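Local atomic coordinates of exodeoxyribonuclease (Neisseria meningitidis, PDB entry 2JC5), a protein that probably cleaves the DNA backbone at apurinic or apyrimidinic sites during DNA repair, as a magnesium- or manganese-dependent phosphodiesterase of the AP/ExoA family. Residues G148-K160 with G170-H184. Numbering follows the deposited sequence.
With BCN (bicine), chain C.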
loop_
_atom_site.group_PDB
_atom_site.type_symbol
_atom_site.label_atom_id
_atom_site.label_comp_id
_atom_site.label_asym_id
_atom_site.label_seq_id
_atom_site.Cartn_x
_atom_site.Cartn_y
_atom_site.Cartn_z
ATOM N N GLY A 148 0.353 0.417 1.588
ATOM C CA GLY A 148 -0.127 0.624 0.250
ATOM C C GLY A 148 0.866 1.220 -0.693
ATOM O O GLY A 148 2.071 1.179 -0.463
ATOM N N ASP A 149 0.311 1.748 -1.773
ATOM C CA ASP A 149 1.074 2.350 -2.839
ATOM C C ASP A 149 0.965 3.846 -2.633
ATOM O O ASP A 149 -0.106 4.426 -2.806
ATOM C CB ASP A 149 0.488 1.929 -4.173
ATOM C CG ASP A 149 1.154 2.574 -5.364
ATOM O OD1 ASP A 149 2.088 3.387 -5.202
ATOM O OD2 ASP A 149 0.736 2.253 -6.508
ATOM N N TRP A 150 2.060 4.431 -2.165
ATOM C CA TRP A 150 2.111 5.842 -1.807
ATOM C C TRP A 150 2.577 6.691 -2.974
ATOM O O TRP A 150 2.539 7.914 -2.881
ATOM C CB TRP A 150 3.018 6.066 -0.594
ATOM C CG TRP A 150 2.499 5.460 0.688
ATOM C CD1 TRP A 150 2.226 4.145 0.926
ATOM C CD2 TRP A 150 2.213 6.150 1.906
ATOM N NE1 TRP A 150 1.775 3.976 2.214
ATOM C CE2 TRP A 150 1.781 5.190 2.845
ATOM C CE3 TRP A 150 2.299 7.487 2.308
ATOM C CZ2 TRP A 150 1.413 5.532 4.138
ATOM C CZ3 TRP A 150 1.954 7.810 3.605
ATOM C CH2 TRP A 150 1.509 6.844 4.489
ATOM N N ASN A 151 3.056 6.059 -4.043
ATOM C CA ASN A 151 3.414 6.769 -5.281
ATOM C C ASN A 151 4.490 7.834 -5.071
ATOM O O ASN A 151 4.631 8.761 -5.872
ATOM C CB ASN A 151 2.151 7.336 -5.961
ATOM C CG ASN A 151 1.539 6.391 -6.976
ATOM O OD1 ASN A 151 0.313 6.203 -7.019
ATOM N ND2 ASN A 151 2.369 5.809 -7.799
ATOM N N ILE A 152 5.321 7.637 -4.044
ATOM C CA ILE A 152 6.444 8.548 -3.769
ATOM C C ILE A 152 7.633 7.697 -3.318
ATOM O O ILE A 152 7.474 6.863 -2.436
ATOM C CB ILE A 152 6.126 9.556 -2.662
ATOM C CG1 ILE A 152 4.927 10.434 -3.036
ATOM C CG2 ILE A 152 7.342 10.431 -2.379
ATOM C CD1 ILE A 152 4.355 11.182 -1.836
ATOM N N ALA A 153 8.789 7.898 -3.949
ATOM C CA ALA A 153 10.075 7.367 -3.488
ATOM C C ALA A 153 10.732 8.451 -2.635
ATOM O O ALA A 153 10.774 9.617 -3.028
ATOM C CB ALA A 153 10.968 6.985 -4.674
ATOM N N HIS A 154 11.286 8.058 -1.490
ATOM C CA HIS A 154 11.719 9.046 -0.503
ATOM C C HIS A 154 13.119 9.618 -0.767
ATOM O O HIS A 154 13.285 10.836 -0.830
ATOM C CB HIS A 154 11.624 8.413 0.885
ATOM C CG HIS A 154 11.942 9.334 2.017
ATOM N ND1 HIS A 154 12.321 8.857 3.254
ATOM C CD2 HIS A 154 12.017 10.683 2.088
ATOM C CE1 HIS A 154 12.567 9.885 4.056
ATOM N NE2 HIS A 154 12.395 11.003 3.372
ATOM N N GLN A 155 14.104 8.741 -0.936
ATOM C CA GLN A 155 15.521 9.104 -1.009
ATOM C C GLN A 155 16.146 8.513 -2.261
ATOM O O GLN A 155 15.526 7.693 -2.922
ATOM C CB GLN A 155 16.258 8.540 0.209
ATOM C CG GLN A 155 15.705 8.983 1.549
ATOM C CD GLN A 155 16.603 8.566 2.693
ATOM O OE1 GLN A 155 16.559 7.426 3.156
ATOM N NE2 GLN A 155 17.441 9.485 3.143
ATOM N N ASN A 156 17.391 8.886 -2.555
ATOM C CA ASN A 156 18.062 8.386 -3.756
ATOM C C ASN A 156 18.108 6.862 -3.800
ATOM O O ASN A 156 17.944 6.253 -4.862
ATOM C CB ASN A 156 19.485 8.936 -3.861
ATOM C CG ASN A 156 19.532 10.419 -4.114
ATOM O OD1 ASN A 156 18.538 11.035 -4.453
ATOM N ND2 ASN A 156 20.719 10.995 -3.969
ATOM N N ILE A 157 18.332 6.255 -2.639
ATOM C CA ILE A 157 18.388 4.795 -2.530
ATOM C C ILE A 157 17.096 4.096 -2.976
ATOM O O ILE A 157 17.102 2.919 -3.334
ATOM C CB ILE A 157 18.738 4.372 -1.079
ATOM C CG1 ILE A 157 19.046 2.883 -0.973
ATOM C CG2 ILE A 157 17.662 4.760 -0.077
ATOM C CD1 ILE A 157 19.469 2.404 0.394
ATOM N N ASP A 158 15.997 4.829 -2.950
ATOM C CA ASP A 158 14.673 4.261 -3.211
ATOM C C ASP A 158 14.293 4.135 -4.691
ATOM O O ASP A 158 13.209 3.656 -5.005
ATOM C CB ASP A 158 13.639 5.083 -2.445
ATOM C CG ASP A 158 13.838 4.998 -0.955
ATOM O OD1 ASP A 158 13.940 3.852 -0.457
ATOM O OD2 ASP A 158 13.887 6.056 -0.286
ATOM N N LEU A 159 15.162 4.562 -5.606
ATOM C CA LEU A 159 14.917 4.296 -7.020
ATOM C C LEU A 159 16.225 4.194 -7.803
ATOM O O LEU A 159 17.265 4.719 -7.389
ATOM C CB LEU A 159 13.959 5.329 -7.620
ATOM C CG LEU A 159 14.507 6.740 -7.868
ATOM C CD1 LEU A 159 13.541 7.546 -8.711
ATOM C CD2 LEU A 159 14.808 7.479 -6.549
ATOM N N LYS A 160 16.156 3.491 -8.929
ATOM C CA LYS A 160 17.340 3.223 -9.738
ATOM C C LYS A 160 17.871 4.516 -10.355
ATOM O O LYS A 160 19.078 4.792 -10.295
ATOM C CB LYS A 160 17.007 2.212 -10.833
ATOM C CG LYS A 160 18.077 1.993 -11.922
ATOM C CD LYS A 160 19.436 1.561 -11.387
ATOM C CE LYS A 160 19.400 0.169 -10.816
ATOM N NZ LYS A 160 20.769 -0.335 -10.459
ATOM N N GLY A 170 6.476 11.318 -8.275
ATOM C CA GLY A 170 7.068 10.217 -7.557
ATOM C C GLY A 170 8.388 10.535 -6.919
ATOM O O GLY A 170 8.766 9.872 -5.970
ATOM N N PHE A 171 9.090 11.551 -7.424
ATOM C CA PHE A 171 10.385 11.940 -6.845
ATOM C C PHE A 171 10.588 13.444 -6.884
ATOM O O PHE A 171 11.713 13.917 -6.925
ATOM C CB PHE A 171 11.528 11.210 -7.554
ATOM C CG PHE A 171 12.785 11.072 -6.722
ATOM C CD1 PHE A 171 12.753 10.465 -5.491
ATOM C CD2 PHE A 171 14.007 11.541 -7.189
ATOM C CE1 PHE A 171 13.912 10.337 -4.735
ATOM C CE2 PHE A 171 15.149 11.421 -6.448
ATOM C CZ PHE A 171 15.121 10.827 -5.227
ATOM N N LEU A 172 9.498 14.201 -6.832
ATOM C CA LEU A 172 9.567 15.661 -6.738
ATOM C C LEU A 172 9.990 16.075 -5.330
ATOM O O LEU A 172 9.659 15.416 -4.348
ATOM C CB LEU A 172 8.216 16.281 -7.082
ATOM C CG LEU A 172 7.679 15.999 -8.467
ATOM C CD1 LEU A 172 6.204 16.421 -8.593
ATOM C CD2 LEU A 172 8.569 16.719 -9.463
ATOM N N PRO A 173 10.737 17.183 -5.219
ATOM C CA PRO A 173 11.193 17.647 -3.920
ATOM C C PRO A 173 10.083 17.769 -2.884
ATOM O O PRO A 173 10.254 17.339 -1.752
ATOM C CB PRO A 173 11.803 19.016 -4.237
ATOM C CG PRO A 173 12.230 18.911 -5.624
ATOM C CD PRO A 173 11.267 18.000 -6.321
ATOM N N GLU A 174 8.931 18.302 -3.284
ATOM C CA GLU A 174 7.828 18.527 -2.357
ATOM C C GLU A 174 7.238 17.206 -1.870
ATOM O O GLU A 174 6.817 17.083 -0.720
ATOM C CB GLU A 174 6.726 19.381 -3.010
ATOM C CG GLU A 174 7.110 20.843 -3.310
ATOM C CD GLU A 174 7.792 21.032 -4.662
ATOM O OE1 GLU A 174 8.429 20.079 -5.162
ATOM O OE2 GLU A 174 7.691 22.141 -5.235
ATOM N N GLU A 175 7.218 16.217 -2.758
ATOM C CA GLU A 175 6.719 14.900 -2.412
ATOM C C GLU A 175 7.638 14.176 -1.439
ATOM O O GLU A 175 7.180 13.568 -0.472
ATOM C CB GLU A 175 6.574 14.070 -3.683
ATOM C CG GLU A 175 5.483 14.554 -4.614
ATOM C CD GLU A 175 5.451 13.777 -5.903
ATOM O OE1 GLU A 175 6.516 13.340 -6.364
ATOM O OE2 GLU A 175 4.357 13.609 -6.468
ATOM N N ARG A 176 8.938 14.220 -1.715
ATOM C CA ARG A 176 9.921 13.579 -0.852
ATOM C C ARG A 176 9.900 14.226 0.531
ATOM O O ARG A 176 9.989 13.541 1.553
ATOM C CB ARG A 176 11.312 13.709 -1.448
ATOM C CG ARG A 176 11.465 13.076 -2.821
ATOM C CD ARG A 176 12.771 13.469 -3.479
ATOM N NE ARG A 176 13.921 13.001 -2.711
ATOM C CZ ARG A 176 15.188 13.296 -2.990
ATOM N NH1 ARG A 176 15.491 14.063 -4.038
ATOM N NH2 ARG A 176 16.151 12.815 -2.218
ATOM N N GLU A 177 9.783 15.550 0.550
ATOM C CA GLU A 177 9.706 16.284 1.817
ATOM C C GLU A 177 8.494 15.837 2.624
ATOM O O GLU A 177 8.572 15.705 3.840
ATOM C CB GLU A 177 9.672 17.804 1.604
ATOM C CG GLU A 177 9.684 18.610 2.908
ATOM N N TRP A 178 7.375 15.619 1.942
ATOM C CA TRP A 178 6.138 15.225 2.593
ATOM C C TRP A 178 6.301 13.854 3.272
ATOM O O TRP A 178 5.956 13.705 4.452
ATOM C CB TRP A 178 4.971 15.258 1.591
ATOM C CG TRP A 178 3.649 14.991 2.212
ATOM C CD1 TRP A 178 2.781 15.905 2.758
ATOM C CD2 TRP A 178 3.026 13.707 2.369
ATOM N NE1 TRP A 178 1.673 15.263 3.252
ATOM C CE2 TRP A 178 1.789 13.921 3.024
ATOM C CE3 TRP A 178 3.391 12.398 2.022
ATOM C CZ2 TRP A 178 0.916 12.885 3.334
ATOM C CZ3 TRP A 178 2.519 11.367 2.333
ATOM C CH2 TRP A 178 1.295 11.616 2.991
ATOM N N ILE A 179 6.859 12.872 2.553
ATOM C CA ILE A 179 7.146 11.565 3.154
ATOM C C ILE A 179 8.093 11.715 4.334
ATOM O O ILE A 179 7.916 11.078 5.365
ATOM C CB ILE A 179 7.784 10.561 2.137
ATOM C CG1 ILE A 179 6.752 10.127 1.086
ATOM C CG2 ILE A 179 8.392 9.315 2.849
ATOM C CD1 ILE A 179 5.710 9.097 1.565
ATOM N N GLY A 180 9.106 12.563 4.186
ATOM C CA GLY A 180 10.035 12.805 5.274
ATOM C C GLY A 180 9.355 13.343 6.523
ATOM O O GLY A 180 9.717 12.981 7.642
ATOM N N LYS A 181 8.353 14.190 6.336
ATOM C CA LYS A 181 7.590 14.724 7.474
ATOM C C LYS A 181 6.731 13.643 8.133
ATOM O O LYS A 181 6.648 13.562 9.357
ATOM C CB LYS A 181 6.721 15.914 7.058
ATOM C CG LYS A 181 7.471 17.194 6.736
ATOM C CD LYS A 181 6.472 18.267 6.310
ATOM N N VAL A 182 6.095 12.805 7.325
ATOM C CA VAL A 182 5.311 11.702 7.873
ATOM C C VAL A 182 6.178 10.817 8.783
ATOM O O VAL A 182 5.748 10.391 9.862
ATOM C CB VAL A 182 4.687 10.872 6.739
ATOM C CG1 VAL A 182 4.101 9.541 7.285
ATOM C CG2 VAL A 182 3.612 11.697 6.008
ATOM N N ILE A 183 7.413 10.567 8.353
ATOM C CA ILE A 183 8.364 9.789 9.144
ATOM C C ILE A 183 8.903 10.590 10.337
ATOM O O ILE A 183 8.744 10.175 11.485
ATOM C CB ILE A 183 9.510 9.243 8.259
ATOM C CG1 ILE A 183 8.957 8.292 7.191
ATOM C CG2 ILE A 183 10.591 8.547 9.114
ATOM C CD1 ILE A 183 9.926 8.042 6.025
ATOM N N HIS A 184 9.524 11.736 10.080
ATOM C CA HIS A 184 10.309 12.420 11.112
ATOM C C HIS A 184 9.543 13.407 11.962
ATOM O O HIS A 184 9.938 13.665 13.103
ATOM C CB HIS A 184 11.519 13.093 10.476
ATOM C CG HIS A 184 12.477 12.116 9.885
ATOM N ND1 HIS A 184 12.650 11.971 8.524
ATOM C CD2 HIS A 184 13.256 11.175 10.468
ATOM C CE1 HIS A 184 13.530 11.011 8.299
ATOM N NE2 HIS A 184 13.909 10.511 9.460
HETATM N N1 BCN C . 4.777 7.038 -10.715
HETATM C C1 BCN C . 4.286 7.855 -9.581
HETATM C C2 BCN C . 3.282 8.900 -10.003
HETATM O O21 BCN C . 2.722 9.580 -9.094
HETATM O O22 BCN C . 3.043 9.048 -11.213
HETATM C C3 BCN C . 4.286 5.652 -10.686
HETATM C C4 BCN C . 2.984 5.573 -11.461
HETATM O O4 BCN C . 3.093 6.126 -12.796
HETATM C C5 BCN C . 6.281 7.069 -10.789
HETATM C C6 BCN C . 6.754 6.918 -12.229
HETATM O O6 BCN C . 5.927 7.641 -13.143
HETATM O O HOH W 1 14.731 12.991 0.765
HETATM O O HOH W 2 18.273 13.684 -4.935
#
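Trp150 meets Trp178 edge to edge, CZ3 to CZ3 at 3.8 Å, while Ile179 CD1 approaches Trp150 CE3. The pair illustrates how a DNase I-like fold can tie a loop bearing predicted catalytic residues to a neighbouring helix. Asn151, which touches the bound bicine and is predicted to stabilise the transition state, makes a CA-H...O contact of 3.3 Å from its backbone O to Gly170 CA. Ile152 follows: with CG2 anti to its backbone N, that methyl lies 3.5 Å from Ile179 CG1 and also packs on Glu175 CB. Ala153 N then donates to Gly170 O, 2.8 Å and nearly straight at 163°. Ile179 CG2 lies over one face of the His154 ring in a CH-pi contact. The backbone O of His154, close to the guanidinium plane, accepts from Arg176 NE at 2.9 Å, with the donor tilted 35° from the carbonyl plane. Asn156 OD1 comes in the plane of the Phe171 ring, at its edge near CZ, and a water bridges it to Arg176 NH1. Leu159 CD2 and Arg176 CD cover opposite faces of Phe171, the leucine methyl 3.6 Å from the ring centroid. Glu175 OE1, gripped by Gly170 N and Leu172 N, closes the turn into helix 173-184, and Lys123 forms a salt bridge with Glu175 OE2 and a hydrogen bond with Asn151 O. Backbone polar groups and apolar contacts thus probably hold the main chain around Asn151 beside bicine.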